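Local coordinates for P22 protein (Trypanosoma brucei, PDB 3JV1) that serves as an accessory factor in mitochondrial RNA editing specific to the cytochrome oxidase subunit II transcript, and belongs to the Mam33 family, at residues A22-K27 against S165-Y170; F45-S50 against D152-F157; I56-T61 against N156-F161; L74-V79 against S143-R148; G107-D112 against Q118-Q123. One frame throughout, in Å; residues are numbered along the deposited sequence.

Contact 1. Residues A22-K27 against S165-Y170; sequences AGLPEK and SEQADY
Leu24 and Pro25 lie against Gln167, joining the loop after helix 2-18 to the long C-terminal helix 152-181 of this Mam33-family fold. The more sheltered half is aliphatic. Pro25 CD rests on Gln167 CG at 3.9 Å and on Gln167 CB at 4.0 Å, the proline ring meeting the glutamine side chain at about a right angle. Pro25 also touches Leu163, one helical turn earlier on the same face. Gln167 reaches the loop because its CG stands anti to the backbone N (chi1 174°), after which a bend at chi2 (57°) brings the amide beside Leu24. This second half packs just as closely but lies on the solvent side. A single methyl of the exposed leucine, CD2, approaches the amide group, and the leucine also touches Glu18 on helix 2-18. Gln167 NE2 donates to Glu18 OE2 and to Glu171 OE1, one turn further along its own helix, which probably fixes the rotation of the amide beside the methyl. Leu24 CD2 lies 3.8 Å from Gln167 NE2 and 4.1 Å from Gln167 OE1.

Contact 2. Residues F45-S50 against D152-F157; sequences FTMRKS and DTLANF
Met47 projects from strand 46-51 toward helix 152-181, and its thioether end lies between Leu154 and Phe157, one helical turn apart. Its chain runs straight through chi2 and bends at chi3 (66°), laying the CE methyl alongside the helix, where it touches both residues. That methyl meets the Phe157 ring obliquely, 3.7 Å from CE2, and sits 3.9 Å from Leu154 CD1. Leu154 and Met47 run past each other in opposite directions, whereas Phe157 crosses the methionine at a slant. Phe157 swings in with CG anti to its backbone N (chi1 168°). Its ring presents an edge to the sulfur: Met47 SD lies 5.0 Å from the ring centroid and 77° off the ring normal, a Met-aromatic contact. Behind the sulfur, Met47 CG lies in the plane of the Phe45 ring at its edge, and Trp34, in a loop, also touches Leu154. All three contact residues are buried, so sheet and helix are held here by dispersion and by the weak electrostatics of a polarisable sulfur beside ring C-H groups, without a charge or buried polar group to satisfy.

Contact 3. Residues I56-T61 against N156-F161; sequences IILQLT and NFIDQF
Leu58 N donates a backbone hydrogen bond to Met47 O, setting strand 54-63 beside strand 46-51 in the antiparallel sheet of this Mam33-family fold, with the Leu58 side chain pointing at Ile158 on helix 152-181. Two residues on, Leu60 points the same way, as expected of a strand, so both leucines face the helix and Ile158 touches both. The contact is wholly apolar and buried near the centre of the chain, and the two branches of Ile158 share it. CD1, at the end of the longer branch, meets Leu58 CD1 at 4.0 Å, the two side chains passing at a slant. CG2, anti to the backbone N, faces the other leucine. Leu58 CG stands anti to its own carbonyl carbon, beside the backbone N, with chi1 drawn out to -89°. Round the edges, Phe161 CB sits 3.7 Å above one face of the Phe157 ring, offset toward its rim. The Phe161 ring itself meets Phe45 edge-to-face. At the polar side of the helix Asp159 forms a salt bridge with Arg72, tying the same helix to the next strand, 72-80. Ile158 CD1 also packs on Leu74 of that strand, while its other branch makes a looser approach, Ile158 CG2 lying 4.3 Å from Leu60 CD1.

Contact 4. Residues L74-V79 against S143-R148; sequences LDVLVV and SYLSAR
Val76 and Leu145 mark the nearest backbone approach between strand 72-80 and helix 135-146, their CA atoms 9.1 Å apart, a gap that side chains fill. Leu145 CD2 meets Val76 CG1 at 4.1 Å, crossing at a slant. Val78 and Tyr144 come from opposite directions: Val78 CG1 lies 3.4 Å from Tyr144 OH, and Val78 CG2 approaches the ring obliquely, 4.2 Å from Tyr144 CE2. Arg148, extended from CG to NE, folds its guanidinium over one face of the tyrosine, CZ being 3.3 Å above the ring plane and offset toward the rim. A bent hydrogen bond from Arg148 NH1 to Tyr144 O (3.0 Å, N-H...O 139°) helps hold it there. Its other nitrogens carry salt bridges, NE to Glu54 and NH2 to Asp4 of the third subunit, so this buried charge is probably well compensated. Val78 also packs on Phe180 of that subunit. The arrangement is a helix laid on an antiparallel sheet, with Tyr144, Arg148 and Val78 also touching the third subunit, consistent with the trimers of the Mam33/p32 family.

Contact 5. Residues G107-D112 against Q118-Q123; sequences GKLALD and QFQKSQ
A hairpin of two short consecutive helices, 107-111 and 115-121, closes here as Lys121 reaches back alongside Leu109. The aliphatic parts slide past each other in opposite directions, Leu109 CG lying 3.7 Å from Lys121 CG. The lysine bends at chi3 (-76°), bringing NZ to the C-terminal end of helix 107-111. NZ donates to Asp112 O at 2.6 Å, lying in the carbonyl plane, and to Leu109 O at 2.9 Å, tilted 17° from that carbonyl's plane. A third bond, to Ala110 O, is weak (3.1 Å). An ammonium among backbone carbonyls at a helix C-terminus would probably be stabilised by the helix dipole. Asp112 OD1 accepts from Ser114 N, an Asx turn at the start of the connection; Asp112 OD1 lies 6.0 Å from Lys121 NZ, not in contact. Gln118 turns its NE2 to Thr113 O. Gln120 NE2 is held by Glu116, while Gln120 OE1 stands 3.8 Å from Leu109 CD1. Gln118 also packs on Phe119 of the second subunit.

Overall arrangement
Contacts 2, 3 and 4 are buried and set helices against neighbouring strands of one antiparallel sheet; contacts 1 and 5 lie at the surface. Helix 152-181 serves contacts 2, 3 and 1 in that order along its length, and contacts 2 and 3 share Phe157 and Asn156, with centres about 5 Å apart. Contacts 2 and 3 are purely apolar, whereas contact 4, at the third subunit, adds a charged arginine. Contact 1 pairs aliphatic groups with an amide bonded to glutamates. Contact 5 alone is held across its segments by hydrogen bonds; it lies on the opposite side of the chain's centre from contact 1, their centres about 33 Å apart, and its Leu111 packs on Ile57 and Val79 of the sheet.

Contact 1. Residues A22-K27 against S165-Y170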
# COMPACT_ATOMS: atom_id res chain seq x y z
N ALA A 22 -21.60 13.12 27.00
CA ALA A 22 -22.69 13.41 26.08
C ALA A 22 -22.18 13.27 24.65
O ALA A 22 -20.97 13.27 24.41
CB ALA A 22 -23.21 14.83 26.32
N GLY A 23 -23.10 13.16 23.71
CA GLY A 23 -22.70 13.03 22.32
C GLY A 23 -22.64 11.60 21.82
O GLY A 23 -22.29 11.36 20.66
N LEU A 24 -22.95 10.64 22.68
CA LEU A 24 -22.93 9.24 22.28
C LEU A 24 -23.89 9.05 21.11
O LEU A 24 -25.10 9.23 21.25
CB LEU A 24 -23.34 8.32 23.44
CG LEU A 24 -22.50 8.36 24.72
CD1 LEU A 24 -22.92 7.20 25.61
CD2 LEU A 24 -21.02 8.25 24.39
N PRO A 25 -23.35 8.67 19.93
CA PRO A 25 -24.18 8.46 18.74
C PRO A 25 -25.28 7.43 18.97
O PRO A 25 -25.10 6.47 19.72
CB PRO A 25 -23.17 7.99 17.69
CG PRO A 25 -21.87 8.59 18.16
CD PRO A 25 -21.94 8.37 19.64
N GLU A 26 -26.42 7.63 18.32
CA GLU A 26 -27.52 6.70 18.44
C GLU A 26 -27.45 5.77 17.22
O GLU A 26 -26.97 6.18 16.16
CB GLU A 26 -28.85 7.46 18.45
CG GLU A 26 -30.05 6.61 18.80
CD GLU A 26 -31.35 7.39 18.74
OE1 GLU A 26 -31.48 8.38 19.50
OE2 GLU A 26 -32.23 7.02 17.93
N LYS A 27 -27.90 4.53 17.37
CA LYS A 27 -27.85 3.58 16.27
C LYS A 27 -28.86 3.84 15.16
O LYS A 27 -30.07 3.79 15.38
CB LYS A 27 -28.02 2.15 16.78
CG LYS A 27 -27.82 1.12 15.68
CD LYS A 27 -27.86 -0.30 16.20
CE LYS A 27 -27.52 -1.27 15.08
NZ LYS A 27 -27.46 -2.67 15.57
N SER A 165 -20.68 2.85 15.36
CA SER A 165 -19.86 1.66 15.53
C SER A 165 -18.46 2.02 16.03
O SER A 165 -17.84 1.23 16.74
CB SER A 165 -19.78 0.86 14.22
OG SER A 165 -19.16 1.60 13.19
N GLU A 166 -17.98 3.20 15.67
CA GLU A 166 -16.67 3.62 16.14
C GLU A 166 -16.74 3.74 17.66
O GLU A 166 -15.83 3.31 18.38
CB GLU A 166 -16.29 4.98 15.54
CG GLU A 166 -15.00 5.54 16.09
CD GLU A 166 -14.62 6.88 15.47
OE1 GLU A 166 -15.49 7.78 15.40
OE2 GLU A 166 -13.45 7.03 15.07
N GLN A 167 -17.83 4.32 18.14
CA GLN A 167 -18.07 4.52 19.56
C GLN A 167 -18.15 3.18 20.27
O GLN A 167 -17.59 2.99 21.35
CB GLN A 167 -19.38 5.31 19.75
CG GLN A 167 -19.83 5.48 21.19
CD GLN A 167 -18.79 6.16 22.04
OE1 GLN A 167 -18.21 7.17 21.65
NE2 GLN A 167 -18.55 5.61 23.23
N ALA A 168 -18.85 2.23 19.65
CA ALA A 168 -18.98 0.90 20.22
C ALA A 168 -17.62 0.19 20.21
O ALA A 168 -17.26 -0.48 21.17
CB ALA A 168 -19.99 0.09 19.42
N ASP A 169 -16.87 0.35 19.13
CA ASP A 169 -15.56 -0.28 19.02
C ASP A 169 -14.61 0.28 20.07
O ASP A 169 -13.78 -0.44 20.62
CB ASP A 169 -14.95 -0.08 17.63
CG ASP A 169 -15.60 -0.95 16.57
OD1 ASP A 169 -16.33 -1.91 16.93
OD2 ASP A 169 -15.37 -0.69 15.37
N TYR A 170 -14.74 1.58 20.33
CA TYR A 170 -13.90 2.24 21.32
C TYR A 170 -14.13 1.69 22.71
O TYR A 170 -13.18 1.45 23.45
CB TYR A 170 -14.16 3.75 21.34
CG TYR A 170 -13.37 4.46 22.41
CD1 TYR A 170 -11.98 4.35 22.45
CD2 TYR A 170 -14.00 5.22 23.39
CE1 TYR A 170 -11.23 4.99 23.43
CE2 TYR A 170 -13.26 5.87 24.38
CZ TYR A 170 -11.88 5.75 24.39
OH TYR A 170 -11.13 6.37 25.36

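Contact 2. Residues F45-S50 against D152-F157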
# COMPACT_ATOMS: atom_id res chain seq x y z
N PHE A 45 -16.85 -2.28 7.20
CA PHE A 45 -17.96 -3.18 6.94
C PHE A 45 -18.45 -3.13 5.49
O PHE A 45 -18.04 -2.27 4.71
CB PHE A 45 -19.12 -2.85 7.89
CG PHE A 45 -19.67 -1.45 7.72
CD1 PHE A 45 -20.67 -1.19 6.78
CD2 PHE A 45 -19.20 -0.40 8.51
CE1 PHE A 45 -21.18 0.10 6.62
CE2 PHE A 45 -19.70 0.89 8.36
CZ PHE A 45 -20.69 1.14 7.42
N THR A 46 -19.32 -4.06 5.14
CA THR A 46 -19.86 -4.11 3.79
C THR A 46 -21.38 -4.14 3.84
O THR A 46 -21.97 -4.68 4.78
CB THR A 46 -19.37 -5.35 3.04
OG1 THR A 46 -19.96 -6.51 3.62
CG2 THR A 46 -17.86 -5.48 3.13
N MET A 47 -22.01 -3.54 2.84
CA MET A 47 -23.47 -3.52 2.74
C MET A 47 -23.84 -4.11 1.39
O MET A 47 -23.12 -3.93 0.41
CB MET A 47 -23.99 -2.09 2.83
CG MET A 47 -23.70 -1.40 4.16
SD MET A 47 -24.34 0.30 4.21
CE MET A 47 -26.10 -0.03 4.14
N ARG A 48 -24.97 -4.81 1.33
CA ARG A 48 -25.42 -5.43 0.09
C ARG A 48 -26.94 -5.35 -0.08
O ARG A 48 -27.68 -5.32 0.90
CB ARG A 48 -25.01 -6.90 0.05
CG ARG A 48 -23.55 -7.17 0.37
CD ARG A 48 -23.22 -8.64 0.16
NE ARG A 48 -21.81 -8.94 0.38
CZ ARG A 48 -21.21 -8.93 1.57
NH1 ARG A 48 -21.89 -8.62 2.67
NH2 ARG A 48 -19.93 -9.26 1.67
N LYS A 49 -27.38 -5.30 -1.33
CA LYS A 49 -28.81 -5.28 -1.63
C LYS A 49 -28.96 -5.75 -3.06
O LYS A 49 -28.04 -5.59 -3.87
CB LYS A 49 -29.39 -3.87 -1.51
CG LYS A 49 -28.80 -2.87 -2.50
CD LYS A 49 -29.68 -1.63 -2.65
CE LYS A 49 -30.94 -1.94 -3.44
NZ LYS A 49 -31.73 -0.72 -3.75
N SER A 50 -30.09 -6.35 -3.38
CA SER A 50 -30.32 -6.80 -4.74
C SER A 50 -31.10 -5.72 -5.48
O SER A 50 -31.78 -4.89 -4.87
CB SER A 50 -31.09 -8.13 -4.77
OG SER A 50 -32.30 -8.06 -4.04
N ASP A 152 -27.86 10.44 -1.20
CA ASP A 152 -27.48 11.17 0.01
C ASP A 152 -28.00 10.50 1.27
O ASP A 152 -27.39 10.61 2.34
CB ASP A 152 -27.99 12.61 -0.04
CG ASP A 152 -27.32 13.42 -1.12
OD1 ASP A 152 -26.10 13.26 -1.31
OD2 ASP A 152 -28.01 14.23 -1.77
N THR A 153 -29.13 9.82 1.15
CA THR A 153 -29.72 9.12 2.28
C THR A 153 -28.77 8.02 2.73
O THR A 153 -28.51 7.87 3.92
CB THR A 153 -31.06 8.49 1.91
OG1 THR A 153 -31.92 9.48 1.34
CG2 THR A 153 -31.72 7.90 3.15
N LEU A 154 -28.26 7.26 1.78
CA LEU A 154 -27.34 6.17 2.08
C LEU A 154 -26.01 6.73 2.58
O LEU A 154 -25.42 6.20 3.51
CB LEU A 154 -27.09 5.32 0.84
CG LEU A 154 -26.15 4.13 1.04
CD1 LEU A 154 -26.82 3.13 2.01
CD2 LEU A 154 -25.84 3.48 -0.30
N ALA A 155 -25.54 7.79 1.94
CA ALA A 155 -24.28 8.41 2.34
C ALA A 155 -24.43 8.88 3.77
O ALA A 155 -23.51 8.76 4.58
CB ALA A 155 -23.96 9.59 1.43
N ASN A 156 -25.60 9.41 4.08
CA ASN A 156 -25.91 9.92 5.40
C ASN A 156 -25.92 8.77 6.41
O ASN A 156 -25.45 8.92 7.54
CB ASN A 156 -27.26 10.62 5.37
CG ASN A 156 -27.44 11.57 6.52
OD1 ASN A 156 -27.81 11.17 7.63
ND2 ASN A 156 -27.18 12.85 6.28
N PHE A 157 -26.47 7.62 6.00
CA PHE A 157 -26.51 6.46 6.88
C PHE A 157 -25.10 5.94 7.17
O PHE A 157 -24.82 5.49 8.27
CB PHE A 157 -27.31 5.31 6.26
CG PHE A 157 -27.15 4.01 6.99
CD1 PHE A 157 -27.86 3.76 8.16
CD2 PHE A 157 -26.23 3.06 6.55
CE1 PHE A 157 -27.66 2.58 8.87
CE2 PHE A 157 -26.03 1.89 7.26
CZ PHE A 157 -26.75 1.64 8.42

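Contact 3. Residues I56-T61 against N156-F161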
# COMPACT_ATOMS: atom_id res chain seq x y z
N ILE A 56 -25.90 -5.09 -5.50
CA ILE A 56 -25.18 -3.85 -5.26
C ILE A 56 -24.39 -4.07 -3.97
O ILE A 56 -24.97 -4.44 -2.95
CB ILE A 56 -26.14 -2.66 -5.06
CG1 ILE A 56 -27.27 -2.71 -6.11
CG2 ILE A 56 -25.37 -1.35 -5.14
CD1 ILE A 56 -26.83 -2.68 -7.55
N ILE A 57 -23.08 -3.86 -4.03
CA ILE A 57 -22.23 -4.08 -2.86
C ILE A 57 -21.47 -2.82 -2.47
O ILE A 57 -20.85 -2.17 -3.32
CB ILE A 57 -21.23 -5.20 -3.13
CG1 ILE A 57 -21.98 -6.49 -3.47
CG2 ILE A 57 -20.32 -5.39 -1.93
CD1 ILE A 57 -21.08 -7.64 -3.86
N LEU A 58 -21.55 -2.49 -1.19
CA LEU A 58 -20.88 -1.32 -0.63
C LEU A 58 -19.79 -1.82 0.32
O LEU A 58 -20.10 -2.48 1.31
CB LEU A 58 -21.86 -0.47 0.17
CG LEU A 58 -22.67 0.65 -0.48
CD1 LEU A 58 -21.89 1.95 -0.40
CD2 LEU A 58 -23.04 0.29 -1.91
N GLN A 59 -18.54 -1.51 0.01
CA GLN A 59 -17.42 -1.93 0.86
C GLN A 59 -16.60 -0.72 1.28
O GLN A 59 -16.01 -0.06 0.42
CB GLN A 59 -16.48 -2.88 0.09
CG GLN A 59 -17.15 -3.94 -0.74
CD GLN A 59 -16.15 -4.76 -1.55
OE1 GLN A 59 -15.30 -4.21 -2.25
NE2 GLN A 59 -16.26 -6.08 -1.46
N LEU A 60 -16.57 -0.42 2.58
CA LEU A 60 -15.78 0.71 3.06
C LEU A 60 -14.32 0.34 2.82
O LEU A 60 -13.93 -0.79 3.06
CB LEU A 60 -15.99 0.94 4.56
CG LEU A 60 -17.22 1.72 5.02
CD1 LEU A 60 -17.01 3.20 4.74
CD2 LEU A 60 -18.47 1.21 4.34
N THR A 61 -13.53 1.29 2.34
CA THR A 61 -12.13 1.02 2.07
C THR A 61 -11.16 1.85 2.90
O THR A 61 -9.94 1.65 2.82
CB THR A 61 -11.80 1.21 0.56
OG1 THR A 61 -12.14 2.54 0.16
CG2 THR A 61 -12.57 0.22 -0.28
N ASN A 156 -25.60 9.41 4.08
CA ASN A 156 -25.91 9.92 5.40
C ASN A 156 -25.92 8.77 6.41
O ASN A 156 -25.45 8.92 7.54
CB ASN A 156 -27.26 10.62 5.37
CG ASN A 156 -27.44 11.57 6.52
OD1 ASN A 156 -27.81 11.17 7.63
ND2 ASN A 156 -27.18 12.85 6.28
N PHE A 157 -26.47 7.62 6.00
CA PHE A 157 -26.51 6.46 6.88
C PHE A 157 -25.10 5.94 7.17
O PHE A 157 -24.82 5.49 8.27
CB PHE A 157 -27.31 5.31 6.26
CG PHE A 157 -27.15 4.01 6.99
CD1 PHE A 157 -27.86 3.76 8.16
CD2 PHE A 157 -26.23 3.06 6.55
CE1 PHE A 157 -27.66 2.58 8.87
CE2 PHE A 157 -26.03 1.89 7.26
CZ PHE A 157 -26.75 1.64 8.42
N ILE A 158 -24.23 6.00 6.17
CA ILE A 158 -22.86 5.53 6.34
C ILE A 158 -22.09 6.32 7.40
O ILE A 158 -21.35 5.73 8.19
CB ILE A 158 -22.11 5.57 4.99
CG1 ILE A 158 -22.62 4.43 4.10
CG2 ILE A 158 -20.60 5.46 5.20
CD1 ILE A 158 -22.04 4.43 2.72
N ASP A 159 -22.25 7.64 7.41
CA ASP A 159 -21.56 8.48 8.40
C ASP A 159 -22.12 8.17 9.78
O ASP A 159 -21.37 7.93 10.73
CB ASP A 159 -21.76 9.97 8.12
CG ASP A 159 -20.92 10.48 6.97
OD1 ASP A 159 -19.74 10.07 6.87
OD2 ASP A 159 -21.43 11.30 6.18
N GLN A 160 -23.44 8.20 9.88
CA GLN A 160 -24.12 7.91 11.14
C GLN A 160 -23.76 6.53 11.68
O GLN A 160 -23.44 6.39 12.86
CB GLN A 160 -25.63 8.04 10.97
CG GLN A 160 -26.17 9.45 11.17
CD GLN A 160 -27.65 9.56 10.85
OE1 GLN A 160 -28.45 8.71 11.24
NE2 GLN A 160 -28.03 10.62 10.14
N PHE A 161 -23.82 5.51 10.83
CA PHE A 161 -23.50 4.17 11.29
C PHE A 161 -22.03 4.06 11.71
O PHE A 161 -21.71 3.41 12.70
CB PHE A 161 -23.79 3.12 10.21
CG PHE A 161 -23.86 1.72 10.75
CD1 PHE A 161 -25.00 1.28 11.40
CD2 PHE A 161 -22.76 0.88 10.67
CE1 PHE A 161 -25.05 0.01 11.96
CE2 PHE A 161 -22.80 -0.40 11.23
CZ PHE A 161 -23.95 -0.83 11.88

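Contact 4. Residues L74-V79 against S143-R148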
# COMPACT_ATOMS: atom_id res chain seq x y z
N LEU A 74 -15.02 4.38 -0.07
CA LEU A 74 -15.69 3.11 -0.23
C LEU A 74 -15.85 2.80 -1.70
O LEU A 74 -15.76 3.68 -2.54
CB LEU A 74 -17.06 3.13 0.47
CG LEU A 74 -18.02 4.30 0.22
CD1 LEU A 74 -18.74 4.11 -1.10
CD2 LEU A 74 -19.03 4.36 1.36
N ASP A 75 -16.05 1.52 -2.00
CA ASP A 75 -16.26 1.07 -3.36
C ASP A 75 -17.71 0.63 -3.46
O ASP A 75 -18.25 0.02 -2.54
CB ASP A 75 -15.39 -0.14 -3.69
CG ASP A 75 -13.95 0.22 -3.99
OD1 ASP A 75 -13.66 1.42 -4.20
OD2 ASP A 75 -13.12 -0.70 -4.03
N VAL A 76 -18.33 0.94 -4.58
CA VAL A 76 -19.69 0.53 -4.82
C VAL A 76 -19.64 -0.35 -6.06
O VAL A 76 -19.25 0.10 -7.14
CB VAL A 76 -20.61 1.73 -5.07
CG1 VAL A 76 -21.94 1.27 -5.68
CG2 VAL A 76 -20.88 2.44 -3.75
N LEU A 77 -19.99 -1.62 -5.91
CA LEU A 77 -19.98 -2.53 -7.04
C LEU A 77 -21.39 -2.88 -7.48
O LEU A 77 -22.27 -3.13 -6.66
CB LEU A 77 -19.22 -3.82 -6.71
CG LEU A 77 -17.74 -3.73 -6.34
CD1 LEU A 77 -17.58 -3.36 -4.88
CD2 LEU A 77 -17.08 -5.08 -6.60
N VAL A 78 -21.60 -2.89 -8.79
CA VAL A 78 -22.89 -3.26 -9.37
C VAL A 78 -22.53 -4.47 -10.20
O VAL A 78 -21.85 -4.36 -11.22
CB VAL A 78 -23.48 -2.14 -10.24
CG1 VAL A 78 -24.81 -2.60 -10.85
CG2 VAL A 78 -23.70 -0.89 -9.38
N VAL A 79 -22.96 -5.64 -9.74
CA VAL A 79 -22.64 -6.91 -10.39
C VAL A 79 -23.82 -7.55 -11.08
O VAL A 79 -24.90 -7.69 -10.51
CB VAL A 79 -22.07 -7.90 -9.35
CG1 VAL A 79 -21.47 -9.12 -10.04
CG2 VAL A 79 -21.03 -7.20 -8.48
N SER A 143 -27.13 9.52 -11.69
CA SER A 143 -28.54 9.12 -11.75
C SER A 143 -28.67 7.59 -11.70
O SER A 143 -29.61 7.06 -11.11
CB SER A 143 -29.17 9.62 -13.05
OG SER A 143 -29.08 11.02 -13.13
N TYR A 144 -27.74 6.89 -12.34
CA TYR A 144 -27.71 5.43 -12.34
C TYR A 144 -27.54 4.92 -10.89
O TYR A 144 -28.22 3.99 -10.46
CB TYR A 144 -26.54 4.96 -13.22
CG TYR A 144 -26.31 3.47 -13.27
CD1 TYR A 144 -27.02 2.67 -14.17
CD2 TYR A 144 -25.35 2.87 -12.46
CE1 TYR A 144 -26.76 1.30 -14.26
CE2 TYR A 144 -25.08 1.51 -12.54
CZ TYR A 144 -25.78 0.74 -13.44
OH TYR A 144 -25.50 -0.61 -13.53
N LEU A 145 -26.64 5.55 -10.15
CA LEU A 145 -26.41 5.16 -8.76
C LEU A 145 -27.61 5.52 -7.89
O LEU A 145 -28.00 4.75 -7.00
CB LEU A 145 -25.16 5.86 -8.22
CG LEU A 145 -23.85 5.38 -8.83
CD1 LEU A 145 -22.75 6.33 -8.44
CD2 LEU A 145 -23.54 3.96 -8.36
N SER A 146 -28.20 6.68 -8.15
CA SER A 146 -29.35 7.11 -7.37
C SER A 146 -30.55 6.18 -7.56
O SER A 146 -31.28 5.90 -6.61
CB SER A 146 -29.73 8.54 -7.75
OG SER A 146 -30.66 9.05 -6.81
N ALA A 147 -30.77 5.69 -8.78
CA ALA A 147 -31.88 4.78 -9.04
C ALA A 147 -31.72 3.48 -8.27
O ALA A 147 -32.67 2.72 -8.11
CB ALA A 147 -31.99 4.50 -10.53
N ARG A 148 -30.50 3.21 -7.80
CA ARG A 148 -30.23 2.00 -7.05
C ARG A 148 -30.10 2.25 -5.55
O ARG A 148 -29.64 1.39 -4.80
CB ARG A 148 -28.97 1.33 -7.61
CG ARG A 148 -29.18 0.83 -9.04
CD ARG A 148 -27.89 0.46 -9.77
NE ARG A 148 -28.22 -0.22 -11.02
CZ ARG A 148 -28.94 0.34 -11.99
NH1 ARG A 148 -29.38 1.58 -11.87
NH2 ARG A 148 -29.27 -0.37 -13.06

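Contact 5. Residues G107-D112 against Q118-Q123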
# COMPACT_ATOMS: atom_id res chain seq x y z
N GLY A 107 -16.05 -10.38 -13.09
CA GLY A 107 -16.81 -10.04 -11.90
C GLY A 107 -16.34 -10.80 -10.67
O GLY A 107 -16.35 -10.27 -9.56
N LYS A 108 -15.93 -12.05 -10.86
CA LYS A 108 -15.46 -12.87 -9.76
C LYS A 108 -14.23 -12.21 -9.15
O LYS A 108 -14.08 -12.16 -7.93
CB LYS A 108 -15.13 -14.27 -10.27
CG LYS A 108 -14.68 -15.24 -9.20
CD LYS A 108 -14.47 -16.63 -9.80
CE LYS A 108 -15.75 -17.15 -10.43
NZ LYS A 108 -15.59 -18.49 -11.08
N LEU A 109 -13.34 -11.71 -10.00
CA LEU A 109 -12.15 -11.04 -9.51
C LEU A 109 -12.57 -9.75 -8.82
O LEU A 109 -12.02 -9.38 -7.78
CB LEU A 109 -11.19 -10.73 -10.66
CG LEU A 109 -9.93 -9.93 -10.31
CD1 LEU A 109 -9.10 -10.67 -9.26
CD2 LEU A 109 -9.12 -9.72 -11.58
N ALA A 110 -13.55 -9.06 -9.40
CA ALA A 110 -14.04 -7.81 -8.83
C ALA A 110 -14.55 -8.02 -7.40
O ALA A 110 -14.33 -7.17 -6.53
CB ALA A 110 -15.14 -7.24 -9.71
N LEU A 111 -15.22 -9.14 -7.17
CA LEU A 111 -15.77 -9.45 -5.85
C LEU A 111 -14.71 -9.95 -4.86
O LEU A 111 -14.86 -9.79 -3.65
CB LEU A 111 -16.87 -10.50 -5.98
CG LEU A 111 -18.16 -10.05 -6.66
CD1 LEU A 111 -19.07 -11.25 -6.84
CD2 LEU A 111 -18.84 -8.99 -5.82
N ASP A 112 -13.67 -10.57 -5.39
CA ASP A 112 -12.60 -11.11 -4.56
C ASP A 112 -11.93 -9.98 -3.79
O ASP A 112 -11.44 -9.03 -4.39
CB ASP A 112 -11.58 -11.82 -5.44
CG ASP A 112 -10.65 -12.72 -4.64
OD1 ASP A 112 -10.39 -12.41 -3.46
OD2 ASP A 112 -10.16 -13.71 -5.22
N GLN A 118 -6.59 -7.84 -4.84
CA GLN A 118 -6.38 -6.40 -4.88
C GLN A 118 -5.20 -6.03 -5.77
O GLN A 118 -5.27 -5.08 -6.54
CB GLN A 118 -6.10 -5.83 -3.49
CG GLN A 118 -7.32 -5.38 -2.72
CD GLN A 118 -8.08 -6.53 -2.14
OE1 GLN A 118 -8.87 -7.18 -2.82
NE2 GLN A 118 -7.83 -6.80 -0.86
N PHE A 119 -4.11 -6.78 -5.65
CA PHE A 119 -2.94 -6.47 -6.45
C PHE A 119 -3.22 -6.64 -7.94
O PHE A 119 -2.80 -5.82 -8.76
CB PHE A 119 -1.76 -7.35 -6.06
CG PHE A 119 -0.57 -7.13 -6.91
CD1 PHE A 119 0.15 -5.94 -6.83
CD2 PHE A 119 -0.19 -8.07 -7.86
CE1 PHE A 119 1.22 -5.69 -7.68
CE2 PHE A 119 0.88 -7.84 -8.72
CZ PHE A 119 1.58 -6.64 -8.63
N GLN A 120 -3.91 -7.72 -8.31
CA GLN A 120 -4.22 -7.97 -9.71
C GLN A 120 -5.08 -6.85 -10.29
O GLN A 120 -4.85 -6.40 -11.41
CB GLN A 120 -4.91 -9.32 -9.85
CG GLN A 120 -3.97 -10.50 -9.70
CD GLN A 120 -4.70 -11.82 -9.65
OE1 GLN A 120 -5.72 -12.00 -10.31
NE2 GLN A 120 -4.16 -12.77 -8.88
N LYS A 121 -6.07 -6.41 -9.53
CA LYS A 121 -6.94 -5.34 -9.99
C LYS A 121 -6.23 -3.99 -10.04
O LYS A 121 -6.64 -3.10 -10.79
CB LYS A 121 -8.19 -5.27 -9.11
CG LYS A 121 -9.12 -6.46 -9.31
CD LYS A 121 -10.33 -6.46 -8.40
CE LYS A 121 -9.99 -6.88 -6.98
NZ LYS A 121 -11.23 -7.11 -6.19
N SER A 122 -5.16 -3.83 -9.27
CA SER A 122 -4.42 -2.56 -9.27
C SER A 122 -3.68 -2.34 -10.58
O SER A 122 -3.23 -1.23 -10.87
CB SER A 122 -3.42 -2.52 -8.10
OG SER A 122 -2.24 -3.24 -8.43
N GLN A 123 -3.55 -3.39 -11.38
CA GLN A 123 -2.86 -3.30 -12.67
C GLN A 123 -3.83 -3.06 -13.82
O GLN A 123 -3.41 -2.90 -14.96
CB GLN A 123 -2.08 -4.59 -12.93
CG GLN A 123 -1.00 -4.88 -11.90
CD GLN A 123 -0.19 -6.10 -12.24
OE1 GLN A 123 -0.71 -7.22 -12.29
NE2 GLN A 123 1.10 -5.90 -12.50